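Long-range contacts in prolyl-tRNA synthetase (Naegleria fowleri, PDB 6UYH), which probably attaches proline to its cognate tRNA at the expense of ATP, as class II prolyl-tRNA synthetases do, and binds halofuginone: residues I66-F76 against L140-V148; G237-K248 against F263-L271. All blocks are in the same frame, centred on the assembly; numbering follows the deposited sequence.

Contact 1. Residues I66-F76 against L140-V148. With EDO (1,2-ethanediol), chain K.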
loop_
_atom_site.group_PDB
_atom_site.type_symbol
_atom_site.label_atom_id
_atom_site.label_comp_id
_atom_site.label_asym_id
_atom_site.label_seq_id
_atom_site.Cartn_x
_atom_site.Cartn_y
_atom_site.Cartn_z
ATOM N N ILE A 66 -14.632 0.035 6.183
ATOM C CA ILE A 66 -14.686 -1.416 6.360
ATOM C C ILE A 66 -14.190 -1.824 7.745
ATOM O O ILE A 66 -14.563 -2.895 8.247
ATOM C CB ILE A 66 -13.918 -2.174 5.262
ATOM C CG1 ILE A 66 -12.402 -1.886 5.313
ATOM C CG2 ILE A 66 -14.537 -1.876 3.875
ATOM C CD1 ILE A 66 -11.584 -2.721 4.319
ATOM N N LYS A 67 -13.400 -0.979 8.401
ATOM C CA LYS A 67 -13.014 -1.281 9.774
ATOM C C LYS A 67 -14.235 -1.351 10.688
ATOM O O LYS A 67 -14.293 -2.186 11.607
ATOM C CB LYS A 67 -12.008 -0.242 10.268
ATOM C CG LYS A 67 -11.368 -0.595 11.592
ATOM C CD LYS A 67 -10.401 0.484 12.031
ATOM C CE LYS A 67 -9.888 0.219 13.439
ATOM N NZ LYS A 67 -9.020 1.334 13.911
ATOM N N LYS A 68 -15.224 -0.481 10.453
ATOM C CA LYS A 68 -16.459 -0.493 11.228
ATOM C C LYS A 68 -17.228 -1.794 11.051
ATOM O O LYS A 68 -18.041 -2.148 11.912
ATOM C CB LYS A 68 -17.350 0.682 10.819
ATOM C CG LYS A 68 -16.739 2.056 11.047
ATOM C CD LYS A 68 -17.547 3.145 10.338
ATOM C CE LYS A 68 -16.948 4.523 10.564
ATOM N NZ LYS A 68 -17.725 5.599 9.882
ATOM N N LEU A 69 -17.002 -2.495 9.947
ATOM C CA LEU A 69 -17.643 -3.778 9.678
ATOM C C LEU A 69 -16.863 -4.954 10.248
ATOM O O LEU A 69 -17.342 -6.090 10.179
ATOM C CB LEU A 69 -17.806 -3.967 8.169
ATOM C CG LEU A 69 -18.541 -2.849 7.430
ATOM C CD1 LEU A 69 -18.582 -3.159 5.944
ATOM C CD2 LEU A 69 -19.953 -2.663 7.984
ATOM N N GLY A 70 -15.687 -4.709 10.810
ATOM C CA GLY A 70 -14.861 -5.776 11.320
ATOM C C GLY A 70 -13.931 -6.389 10.302
ATOM O O GLY A 70 -13.379 -7.464 10.557
ATOM N N VAL A 71 -13.738 -5.752 9.160
ATOM C CA VAL A 71 -12.818 -6.280 8.162
ATOM C C VAL A 71 -11.400 -5.910 8.574
ATOM O O VAL A 71 -11.158 -4.806 9.078
ATOM C CB VAL A 71 -13.148 -5.725 6.764
ATOM C CG1 VAL A 71 -12.209 -6.340 5.712
ATOM C CG2 VAL A 71 -14.616 -5.997 6.398
ATOM N N GLN A 72 -10.454 -6.823 8.360
ATOM C CA GLN A 72 -9.052 -6.593 8.712
ATOM C C GLN A 72 -8.152 -6.691 7.490
ATOM O O GLN A 72 -8.350 -7.560 6.632
ATOM C CB GLN A 72 -8.566 -7.601 9.754
ATOM C CG GLN A 72 -9.429 -7.712 10.984
ATOM C CD GLN A 72 -8.863 -8.746 11.940
ATOM O OE1 GLN A 72 -8.143 -8.406 12.866
ATOM N NE2 GLN A 72 -9.170 -10.019 11.697
ATOM N N ASN A 73 -7.124 -5.833 7.432
ATOM C CA ASN A 73 -6.208 -5.860 6.294
ATOM C C ASN A 73 -5.129 -6.919 6.484
ATOM O O ASN A 73 -4.646 -7.150 7.600
ATOM C CB ASN A 73 -5.538 -4.499 6.083
ATOM C CG ASN A 73 -6.495 -3.461 5.539
ATOM O OD1 ASN A 73 -7.609 -3.791 5.117
ATOM N ND2 ASN A 73 -6.060 -2.201 5.529
ATOM N N VAL A 74 -4.749 -7.553 5.378
ATOM C CA VAL A 74 -3.730 -8.598 5.339
ATOM C C VAL A 74 -2.829 -8.350 4.132
ATOM O O VAL A 74 -3.028 -7.405 3.370
ATOM C CB VAL A 74 -4.352 -10.006 5.241
ATOM C CG1 VAL A 74 -5.174 -10.309 6.483
ATOM C CG2 VAL A 74 -5.219 -10.114 3.976
ATOM N N MET A 75 -1.844 -9.236 3.934
ATOM C CA MET A 75 -1.133 -9.263 2.657
ATOM C C MET A 75 -0.753 -10.701 2.324
ATOM O O MET A 75 0.097 -11.295 3.000
ATOM C CB MET A 75 0.112 -8.379 2.669
ATOM C CG MET A 75 0.753 -8.271 1.272
ATOM S SD MET A 75 -0.391 -7.600 0.033
ATOM C CE MET A 75 -0.873 -6.066 0.814
ATOM N N PHE A 76 -1.351 -11.231 1.273
ATOM C CA PHE A 76 -1.006 -12.533 0.720
ATOM C C PHE A 76 -0.031 -12.359 -0.434
ATOM O O PHE A 76 0.156 -11.247 -0.940
ATOM C CB PHE A 76 -2.267 -13.249 0.241
ATOM C CG PHE A 76 -3.044 -13.952 1.325
ATOM C CD1 PHE A 76 -3.851 -13.239 2.196
ATOM C CD2 PHE A 76 -3.007 -15.336 1.430
ATOM C CE1 PHE A 76 -4.602 -13.898 3.181
ATOM C CE2 PHE A 76 -3.750 -16.002 2.398
ATOM C CZ PHE A 76 -4.549 -15.282 3.276
ATOM N N LEU A 140 -15.205 -14.445 9.068
ATOM C CA LEU A 140 -13.828 -14.090 8.747
ATOM C C LEU A 140 -13.878 -13.111 7.587
ATOM O O LEU A 140 -14.414 -13.436 6.526
ATOM C CB LEU A 140 -13.001 -15.321 8.369
ATOM C CG LEU A 140 -11.576 -15.052 7.857
ATOM C CD1 LEU A 140 -10.732 -14.366 8.924
ATOM C CD2 LEU A 140 -10.902 -16.339 7.383
ATOM N N LYS A 141 -13.319 -11.919 7.784
ATOM C CA LYS A 141 -13.459 -10.836 6.813
ATOM C C LYS A 141 -12.102 -10.173 6.637
ATOM O O LYS A 141 -11.648 -9.460 7.531
ATOM C CB LYS A 141 -14.513 -9.828 7.277
ATOM C CG LYS A 141 -15.825 -10.522 7.668
ATOM C CD LYS A 141 -17.032 -9.631 7.565
ATOM C CE LYS A 141 -17.235 -8.846 8.819
ATOM N NZ LYS A 141 -18.623 -8.299 8.881
ATOM N N LEU A 142 -11.463 -10.408 5.499
ATOM C CA LEU A 142 -10.122 -9.899 5.242
ATOM C C LEU A 142 -10.114 -9.071 3.966
ATOM O O LEU A 142 -10.916 -9.290 3.057
ATOM C CB LEU A 142 -9.122 -11.047 5.124
ATOM C CG LEU A 142 -9.065 -12.010 6.321
ATOM C CD1 LEU A 142 -8.055 -13.131 6.068
ATOM C CD2 LEU A 142 -8.747 -11.277 7.638
ATOM N N ASN A 143 -9.183 -8.124 3.901
ATOM C CA ASN A 143 -9.057 -7.220 2.770
ATOM C C ASN A 143 -7.576 -7.017 2.488
ATOM O O ASN A 143 -6.754 -7.075 3.405
ATOM C CB ASN A 143 -9.742 -5.872 3.072
ATOM C CG ASN A 143 -9.510 -4.846 1.997
ATOM O OD1 ASN A 143 -10.093 -4.935 0.914
ATOM N ND2 ASN A 143 -8.655 -3.857 2.282
ATOM N N GLN A 144 -7.227 -6.800 1.223
ATOM C CA GLN A 144 -5.854 -6.384 0.951
ATOM C C GLN A 144 -5.815 -5.380 -0.194
ATOM O O GLN A 144 -6.595 -5.469 -1.144
ATOM C CB GLN A 144 -4.928 -7.581 0.656
ATOM C CG GLN A 144 -5.420 -8.553 -0.398
ATOM C CD GLN A 144 -4.431 -9.688 -0.626
ATOM O OE1 GLN A 144 -3.661 -10.034 0.267
ATOM N NE2 GLN A 144 -4.452 -10.275 -1.825
ATOM N N TRP A 145 -4.908 -4.404 -0.061
ATOM C CA TRP A 145 -4.609 -3.408 -1.086
ATOM C C TRP A 145 -3.360 -3.880 -1.824
ATOM O O TRP A 145 -2.273 -3.917 -1.235
ATOM C CB TRP A 145 -4.375 -2.036 -0.447
ATOM C CG TRP A 145 -5.560 -1.513 0.284
ATOM C CD1 TRP A 145 -5.850 -1.670 1.611
ATOM C CD2 TRP A 145 -6.614 -0.728 -0.270
ATOM N NE1 TRP A 145 -7.032 -1.036 1.913
ATOM C CE2 TRP A 145 -7.530 -0.463 0.771
ATOM C CE3 TRP A 145 -6.890 -0.246 -1.554
ATOM C CZ2 TRP A 145 -8.694 0.276 0.573
ATOM C CZ3 TRP A 145 -8.032 0.489 -1.752
ATOM C CH2 TRP A 145 -8.930 0.741 -0.694
ATOM N N THR A 146 -3.510 -4.264 -3.096
ATOM C CA THR A 146 -2.447 -4.964 -3.808
ATOM C C THR A 146 -2.405 -4.534 -5.266
ATOM O O THR A 146 -3.350 -3.931 -5.797
ATOM C CB THR A 146 -2.623 -6.499 -3.789
ATOM O OG1 THR A 146 -3.741 -6.853 -4.614
ATOM C CG2 THR A 146 -2.885 -7.029 -2.413
ATOM N N ASN A 147 -1.310 -4.908 -5.932
ATOM C CA ASN A 147 -1.260 -4.863 -7.389
ATOM C C ASN A 147 -1.732 -6.186 -7.991
ATOM O O ASN A 147 -1.654 -7.240 -7.370
ATOM C CB ASN A 147 0.147 -4.497 -7.894
ATOM C CG ASN A 147 1.232 -5.418 -7.387
ATOM O OD1 ASN A 147 1.068 -6.130 -6.405
ATOM N ND2 ASN A 147 2.375 -5.380 -8.057
ATOM N N VAL A 148 -2.241 -6.102 -9.216
ATOM C CA VAL A 148 -2.844 -7.221 -9.927
ATOM C C VAL A 148 -2.291 -7.211 -11.343
ATOM O O VAL A 148 -2.069 -6.139 -11.912
ATOM C CB VAL A 148 -4.386 -7.099 -9.959
ATOM C CG1 VAL A 148 -5.010 -8.414 -10.357
ATOM C CG2 VAL A 148 -4.918 -6.620 -8.609
HETATM C C1 EDO K . -19.025 -6.687 13.182
HETATM O O1 EDO K . -17.707 -7.029 13.631
HETATM C C2 EDO K . -19.086 -5.191 12.902
HETATM O O2 EDO K . -18.419 -4.482 13.955
HETATM O O HOH W 1 -12.204 -11.185 10.480
HETATM O O HOH W 2 -3.635 -4.676 2.670
#

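Contact 2. Residues G237-K248 against F263-L271. With HFG (7-bromo-6-chloro-3-{3-[(2R,3S)-3-hydroxypiperidin-2-yl]-2-oxopropyl}quinazolin-4(3H)-one), chain D; ANP (phosphoaminophosphonic acid-adenylate ester), chain C.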
loop_
_atom_site.group_PDB
_atom_site.type_symbol
_atom_site.label_atom_id
_atom_site.label_comp_id
_atom_site.label_asym_id
_atom_site.label_seq_id
_atom_site.Cartn_x
_atom_site.Cartn_y
_atom_site.Cartn_z
ATOM N N GLY A 237 -17.012 -1.301 -10.147
ATOM C CA GLY A 237 -16.635 -2.023 -8.941
ATOM C C GLY A 237 -17.606 -3.174 -8.768
ATOM O O GLY A 237 -18.707 -3.126 -9.316
ATOM N N THR A 238 -17.228 -4.209 -8.031
ATOM C CA THR A 238 -17.942 -5.475 -8.115
ATOM C C THR A 238 -18.084 -6.082 -6.730
ATOM O O THR A 238 -17.130 -6.079 -5.957
ATOM C CB THR A 238 -17.189 -6.436 -9.034
ATOM O OG1 THR A 238 -16.856 -5.764 -10.258
ATOM C CG2 THR A 238 -18.056 -7.607 -9.365
ATOM N N SER A 239 -19.259 -6.631 -6.419
ATOM C CA SER A 239 -19.457 -7.295 -5.130
ATOM C C SER A 239 -20.243 -8.586 -5.353
ATOM O O SER A 239 -21.411 -8.543 -5.757
ATOM C CB SER A 239 -20.168 -6.359 -4.150
ATOM O OG SER A 239 -20.300 -6.949 -2.870
ATOM N N HIS A 240 -19.596 -9.727 -5.106
ATOM C CA HIS A 240 -20.130 -11.054 -5.405
ATOM C C HIS A 240 -20.622 -11.742 -4.147
ATOM O O HIS A 240 -19.940 -11.720 -3.120
ATOM C CB HIS A 240 -19.062 -11.981 -5.995
ATOM C CG HIS A 240 -18.322 -11.429 -7.166
ATOM N ND1 HIS A 240 -18.877 -11.350 -8.424
ATOM C CD2 HIS A 240 -17.052 -10.978 -7.282
ATOM C CE1 HIS A 240 -17.989 -10.846 -9.260
ATOM N NE2 HIS A 240 -16.871 -10.618 -8.593
ATOM N N HIS A 241 -21.759 -12.433 -4.253
ATOM C CA HIS A 241 -22.061 -13.528 -3.341
ATOM C C HIS A 241 -21.589 -14.827 -3.988
ATOM O O HIS A 241 -22.061 -15.200 -5.068
ATOM C CB HIS A 241 -23.547 -13.600 -3.005
ATOM C CG HIS A 241 -23.896 -14.738 -2.090
ATOM N ND1 HIS A 241 -23.240 -14.960 -0.897
ATOM C CD2 HIS A 241 -24.813 -15.726 -2.202
ATOM C CE1 HIS A 241 -23.739 -16.033 -0.312
ATOM N NE2 HIS A 241 -24.699 -16.518 -1.082
ATOM N N LEU A 242 -20.640 -15.500 -3.344
ATOM C CA LEU A 242 -20.062 -16.718 -3.891
ATOM C C LEU A 242 -20.801 -17.965 -3.427
ATOM O O LEU A 242 -20.501 -19.066 -3.905
ATOM C CB LEU A 242 -18.571 -16.805 -3.519
ATOM C CG LEU A 242 -17.672 -15.611 -3.877
ATOM C CD1 LEU A 242 -16.259 -15.822 -3.311
ATOM C CD2 LEU A 242 -17.618 -15.386 -5.390
ATOM N N GLY A 243 -21.786 -17.809 -2.546
ATOM C CA GLY A 243 -22.491 -18.950 -2.004
ATOM C C GLY A 243 -21.522 -19.898 -1.337
ATOM O O GLY A 243 -20.607 -19.486 -0.614
ATOM N N GLN A 244 -21.711 -21.189 -1.603
ATOM C CA GLN A 244 -20.808 -22.233 -1.140
ATOM C C GLN A 244 -19.968 -22.801 -2.279
ATOM O O GLN A 244 -19.390 -23.885 -2.143
ATOM C CB GLN A 244 -21.603 -23.340 -0.446
ATOM C CG GLN A 244 -22.368 -22.857 0.783
ATOM C CD GLN A 244 -23.323 -23.899 1.329
ATOM O OE1 GLN A 244 -23.981 -24.606 0.569
ATOM N NE2 GLN A 244 -23.397 -24.003 2.655
ATOM N N ASN A 245 -19.879 -22.076 -3.396
ATOM C CA ASN A 245 -19.165 -22.583 -4.563
ATOM C C ASN A 245 -17.681 -22.774 -4.281
ATOM O O ASN A 245 -17.097 -23.796 -4.661
ATOM C CB ASN A 245 -19.367 -21.633 -5.744
ATOM C CG ASN A 245 -20.817 -21.567 -6.187
ATOM O OD1 ASN A 245 -21.527 -22.572 -6.159
ATOM N ND2 ASN A 245 -21.265 -20.388 -6.591
ATOM N N PHE A 246 -17.049 -21.800 -3.622
ATOM C CA PHE A 246 -15.632 -21.924 -3.312
ATOM C C PHE A 246 -15.390 -22.715 -2.035
ATOM O O PHE A 246 -14.342 -23.357 -1.905
ATOM C CB PHE A 246 -14.983 -20.540 -3.212
ATOM C CG PHE A 246 -14.654 -19.936 -4.551
ATOM C CD1 PHE A 246 -15.594 -19.177 -5.233
ATOM C CD2 PHE A 246 -13.414 -20.147 -5.138
ATOM C CE1 PHE A 246 -15.298 -18.628 -6.470
ATOM C CE2 PHE A 246 -13.113 -19.597 -6.371
ATOM C CZ PHE A 246 -14.055 -18.835 -7.036
ATOM N N SER A 247 -16.333 -22.699 -1.091
ATOM C CA SER A 247 -16.127 -23.479 0.123
ATOM C C SER A 247 -16.227 -24.972 -0.159
ATOM O O SER A 247 -15.577 -25.774 0.518
ATOM C CB SER A 247 -17.110 -23.049 1.209
ATOM O OG SER A 247 -18.446 -23.099 0.762
ATOM N N LYS A 248 -17.009 -25.371 -1.166
ATOM C CA LYS A 248 -16.979 -26.772 -1.568
ATOM C C LYS A 248 -15.687 -27.093 -2.306
ATOM O O LYS A 248 -15.091 -28.156 -2.094
ATOM C CB LYS A 248 -18.200 -27.105 -2.427
ATOM C CG LYS A 248 -19.497 -27.167 -1.640
ATOM C CD LYS A 248 -20.701 -27.279 -2.570
ATOM C CE LYS A 248 -22.001 -27.153 -1.794
ATOM N NZ LYS A 248 -23.199 -27.131 -2.688
ATOM N N PHE A 263 -20.695 -26.062 5.028
ATOM C CA PHE A 263 -19.809 -25.247 4.210
ATOM C C PHE A 263 -20.073 -23.770 4.471
ATOM O O PHE A 263 -21.228 -23.345 4.590
ATOM C CB PHE A 263 -20.020 -25.551 2.726
ATOM C CG PHE A 263 -19.548 -26.907 2.310
ATOM C CD1 PHE A 263 -18.196 -27.172 2.188
ATOM C CD2 PHE A 263 -20.458 -27.912 2.013
ATOM C CE1 PHE A 263 -17.752 -28.415 1.793
ATOM C CE2 PHE A 263 -20.025 -29.162 1.617
ATOM C CZ PHE A 263 -18.674 -29.419 1.505
ATOM N N ALA A 264 -18.998 -22.988 4.566
ATOM C CA ALA A 264 -19.145 -21.556 4.778
ATOM C C ALA A 264 -19.762 -20.891 3.552
ATOM O O ALA A 264 -19.587 -21.340 2.417
ATOM C CB ALA A 264 -17.788 -20.909 5.082
ATOM N N TYR A 265 -20.494 -19.810 3.796
ATOM C CA TYR A 265 -20.925 -18.909 2.739
ATOM C C TYR A 265 -19.870 -17.825 2.571
ATOM O O TYR A 265 -19.331 -17.319 3.561
ATOM C CB TYR A 265 -22.280 -18.293 3.074
ATOM C CG TYR A 265 -23.406 -19.301 2.989
ATOM C CD1 TYR A 265 -24.192 -19.388 1.846
ATOM C CD2 TYR A 265 -23.656 -20.181 4.031
ATOM C CE1 TYR A 265 -25.219 -20.317 1.749
ATOM C CE2 TYR A 265 -24.685 -21.117 3.943
ATOM C CZ TYR A 265 -25.456 -21.176 2.795
ATOM O OH TYR A 265 -26.475 -22.095 2.689
ATOM N N GLN A 266 -19.551 -17.492 1.320
ATOM C CA GLN A 266 -18.487 -16.535 1.044
ATOM C C GLN A 266 -18.944 -15.440 0.096
ATOM O O GLN A 266 -19.841 -15.635 -0.730
ATOM C CB GLN A 266 -17.256 -17.196 0.432
ATOM C CG GLN A 266 -16.498 -18.094 1.395
ATOM C CD GLN A 266 -15.423 -18.876 0.686
ATOM O OE1 GLN A 266 -15.679 -19.966 0.171
ATOM N NE2 GLN A 266 -14.215 -18.315 0.629
ATOM N N ASN A 267 -18.291 -14.286 0.233
ATOM C CA ASN A 267 -18.362 -13.177 -0.708
ATOM C C ASN A 267 -16.945 -12.784 -1.106
ATOM O O ASN A 267 -15.983 -13.054 -0.380
ATOM C CB ASN A 267 -19.025 -11.931 -0.106
ATOM C CG ASN A 267 -20.405 -12.189 0.427
ATOM O OD1 ASN A 267 -21.142 -13.054 -0.065
ATOM N ND2 ASN A 267 -20.785 -11.408 1.430
ATOM N N SER A 268 -16.824 -12.101 -2.245
ATOM C CA SER A 268 -15.620 -11.323 -2.534
ATOM C C SER A 268 -16.023 -10.068 -3.294
ATOM O O SER A 268 -17.092 -10.005 -3.902
ATOM C CB SER A 268 -14.561 -12.139 -3.308
ATOM O OG SER A 268 -14.997 -12.448 -4.618
ATOM N N TRP A 269 -15.170 -9.044 -3.233
ATOM C CA TRP A 269 -15.542 -7.740 -3.763
ATOM C C TRP A 269 -14.266 -6.957 -4.041
ATOM O O TRP A 269 -13.293 -7.078 -3.297
ATOM C CB TRP A 269 -16.461 -6.968 -2.793
ATOM C CG TRP A 269 -16.386 -7.398 -1.313
ATOM C CD1 TRP A 269 -17.086 -8.417 -0.712
ATOM C CD2 TRP A 269 -15.591 -6.793 -0.269
ATOM N NE1 TRP A 269 -16.768 -8.489 0.633
ATOM C CE2 TRP A 269 -15.855 -7.506 0.930
ATOM C CE3 TRP A 269 -14.695 -5.716 -0.234
ATOM C CZ2 TRP A 269 -15.248 -7.182 2.149
ATOM C CZ3 TRP A 269 -14.079 -5.394 0.995
ATOM C CH2 TRP A 269 -14.361 -6.130 2.161
ATOM N N GLY A 270 -14.263 -6.186 -5.124
ATOM C CA GLY A 270 -13.070 -5.433 -5.484
ATOM C C GLY A 270 -13.392 -4.111 -6.143
ATOM O O GLY A 270 -14.404 -3.964 -6.833
ATOM N N LEU A 271 -12.476 -3.157 -5.967
ATOM C CA LEU A 271 -12.551 -1.804 -6.507
ATOM C C LEU A 271 -11.125 -1.414 -6.878
ATOM O O LEU A 271 -10.220 -1.644 -6.074
ATOM C CB LEU A 271 -13.110 -0.835 -5.450
ATOM C CG LEU A 271 -13.260 0.643 -5.812
ATOM C CD1 LEU A 271 -14.550 0.851 -6.579
ATOM C CD2 LEU A 271 -13.221 1.509 -4.556
HETATM O "O4'" HFG D . -11.315 -11.487 -10.025
HETATM C C21 HFG D . -12.434 -11.906 -10.236
HETATM C "C3'" HFG D . -13.452 -12.059 -9.130
HETATM C "C2'" HFG D . -13.266 -11.135 -7.919
HETATM N "N1'" HFG D . -12.046 -11.439 -7.160
HETATM C "C6'" HFG D . -11.959 -10.651 -5.924
HETATM C "C5'" HFG D . -11.966 -9.171 -6.197
HETATM C "C4'" HFG D . -13.182 -8.788 -7.045
HETATM C C39 HFG D . -13.268 -9.652 -8.291
HETATM O "O7'" HFG D . -14.458 -9.330 -9.017
HETATM C "C1'" HFG D . -12.874 -12.325 -11.647
HETATM N N3 HFG D . -11.734 -12.649 -12.501
HETATM C C4 HFG D . -11.013 -13.799 -12.209
HETATM O O11 HFG D . -11.346 -14.539 -11.301
HETATM C C10 HFG D . -9.827 -13.985 -13.056
HETATM C C5 HFG D . -9.014 -15.104 -12.887
HETATM C C2 HFG D . -11.357 -11.792 -13.500
HETATM N N1 HFG D . -10.320 -11.909 -14.250
HETATM C C9 HFG D . -9.513 -13.025 -14.021
HETATM C C8 HFG D . -8.349 -13.160 -14.777
HETATM C C7 HFG D . -7.537 -14.264 -14.576
HETATM BR BR1 HFG D . -5.913 -14.361 -15.544
HETATM C C6 HFG D . -7.881 -15.241 -13.665
HETATM CL CL1 HFG D . -6.936 -16.692 -13.506
HETATM P PG ANP C . -13.818 -6.194 -17.067
HETATM O O1G ANP C . -14.858 -6.482 -18.045
HETATM O O2G ANP C . -12.478 -6.896 -17.547
HETATM O O3G ANP C . -13.681 -4.623 -17.012
HETATM P PB ANP C . -13.668 -8.016 -14.692
HETATM O O1B ANP C . -14.685 -9.043 -14.523
HETATM O O2B ANP C . -12.415 -8.636 -15.382
HETATM N N3B ANP C . -14.205 -6.726 -15.562
HETATM P PA ANP C . -13.075 -8.029 -11.861
HETATM O O1A ANP C . -14.370 -8.444 -11.280
HETATM O O2A ANP C . -12.136 -9.187 -11.942
HETATM O O3A ANP C . -13.233 -7.430 -13.324
HETATM O "O5'" ANP C . -12.316 -6.834 -11.094
HETATM C "C5'" ANP C . -12.838 -5.983 -10.047
HETATM C "C4'" ANP C . -12.872 -4.578 -10.591
HETATM O "O4'" ANP C . -11.551 -4.190 -11.027
HETATM C "C3'" ANP C . -13.743 -4.437 -11.829
HETATM O "O3'" ANP C . -15.102 -4.225 -11.464
HETATM C "C2'" ANP C . -13.137 -3.220 -12.529
HETATM O "O2'" ANP C . -13.757 -2.025 -12.072
HETATM C "C1'" ANP C . -11.650 -3.305 -12.131
HETATM N N9 ANP C . -10.784 -3.798 -13.194
HETATM C C8 ANP C . -10.891 -4.989 -13.866
HETATM N N7 ANP C . -9.967 -5.178 -14.775
HETATM C C5 ANP C . -9.191 -4.028 -14.696
HETATM C C6 ANP C . -8.049 -3.607 -15.400
HETATM N N6 ANP C . -7.425 -4.344 -16.323
HETATM N N1 ANP C . -7.543 -2.390 -15.099
HETATM C C2 ANP C . -8.130 -1.668 -14.139
HETATM N N3 ANP C . -9.197 -1.970 -13.397
HETATM C C4 ANP C . -9.687 -3.169 -13.729
HETATM O O HOH W 3 -17.960 -20.300 -1.256
HETATM O O HOH W 4 -23.352 -26.892 4.377
#

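Contact 1. Residues I66-F76 against L140-V148
V71 lays its CG1 methyl against CB of N143, 3.6 Å away, and its CG2 beside CB of K141, at the point where the loop after helix 49-67 becomes a short parallel strand on the edge of strand 140-149 in the class II synthetase core. The pairing is brief: Q72 N to K141 O, N143 N to Q72 O and V74 N to N143 O carry it. Upstream, a Schellman motif with G70 at positive phi ends the helix and presents L69 O, to which K141 NZ, on a chain bent at chi3 (-86°), donates at 2.9 Å. On the face that N73 and N143 share, their side chains run alongside each other, and N143 ND2 reaches N73 OD1 at 3.0 Å, from above the carbonyl plane although OD1 lies in the amide plane of N143. I66 CD1 touches the same ND2 at 3.7 Å, while N143 OD1 accepts from Q168 and N73 ND2 binds E56 of the second subunit. On the other face, with Q72, L142 turns CD2 to V74 CG1. Past the pairing, M75 brings SD to T146 CG2 (3.5 Å) and packs on Y166 of the second subunit. Q144, extended beyond CG, sends OE1 to F76 N at 2.8 Å, a nearly straight bond in the carbonyl plane, as its NE2 binds E169.

Contact 2. Residues G237-K248 against F263-L271
Q266 O takes the amide of L242, with N at 2.7 Å, inside a classic beta bulge that sets L242 and G243 opposite the single residue Q266. The bulge interrupts the antiparallel pairing of strands 232-243 and 261-272 in the class II catalytic core. Toward G237 the pairing is regular: T238 and G270 exchange two backbone bonds, and H240 N donates to S268 O. On the face shared by T238, H240 and S268 lie the ligands. H240 sends NE2 to O7' of halofuginone (HFG) at 2.8 Å, the hydroxyl lying at the ring edge, while its ND1 is engaged by T220, so both ring nitrogens are held. T238 OG1 and O3' of the ATP analogue (ANP) share a 2.6 Å hydrogen bond; G270, lacking a side chain, lets HFG C4' come to 3.4 Å from its N. On the reverse face, with CG anti to the backbone N (chi1 179°), the H241 ring is placed so that ND1 donates almost straight to N267 OD1 at 3.0 Å, in the ring plane; N267 ND2 goes on to A180 and E183. Beyond the bulge, Q244 lays CG over the centre of the Y265 ring, a CH-pi contact, with its amide stacked on the same ring, planes 23° apart, and its NE2 binds F263 O from above the carbonyl plane. S247 OG grips A264 O at 2.7 Å, and K248 CG sits 3.7 Å over the centre of the F263 ring. A water joins G243 O, S247 N and Q266 OE1. Helix 177-198 packs on H241, N267 and W269, helix 121-131 on L242, Q266 and S268, and strand 164-174 pairs with the other edge of strand 261-272.

From the N terminus, helix 49-67 leads into contact 1, where strand 72-73 joins strand 140-149 and closes a loop of 63 residues that includes helix 121-131. The chain then passes through strand 164-174 and helix 177-198 before contact 2 opens, and 237-248 against 263-271 closes a shorter loop of 14 residues. The two are in series, neither enclosing the other. Strand 164-174 lies between them, pairing with strand 140-149 on one side and strand 261-272 on the other. Their centres are 14 Å apart, and they touch where the W269 ring packs against V71 and N143. Contact 1 reaches the second subunit; contact 2 holds the ligands.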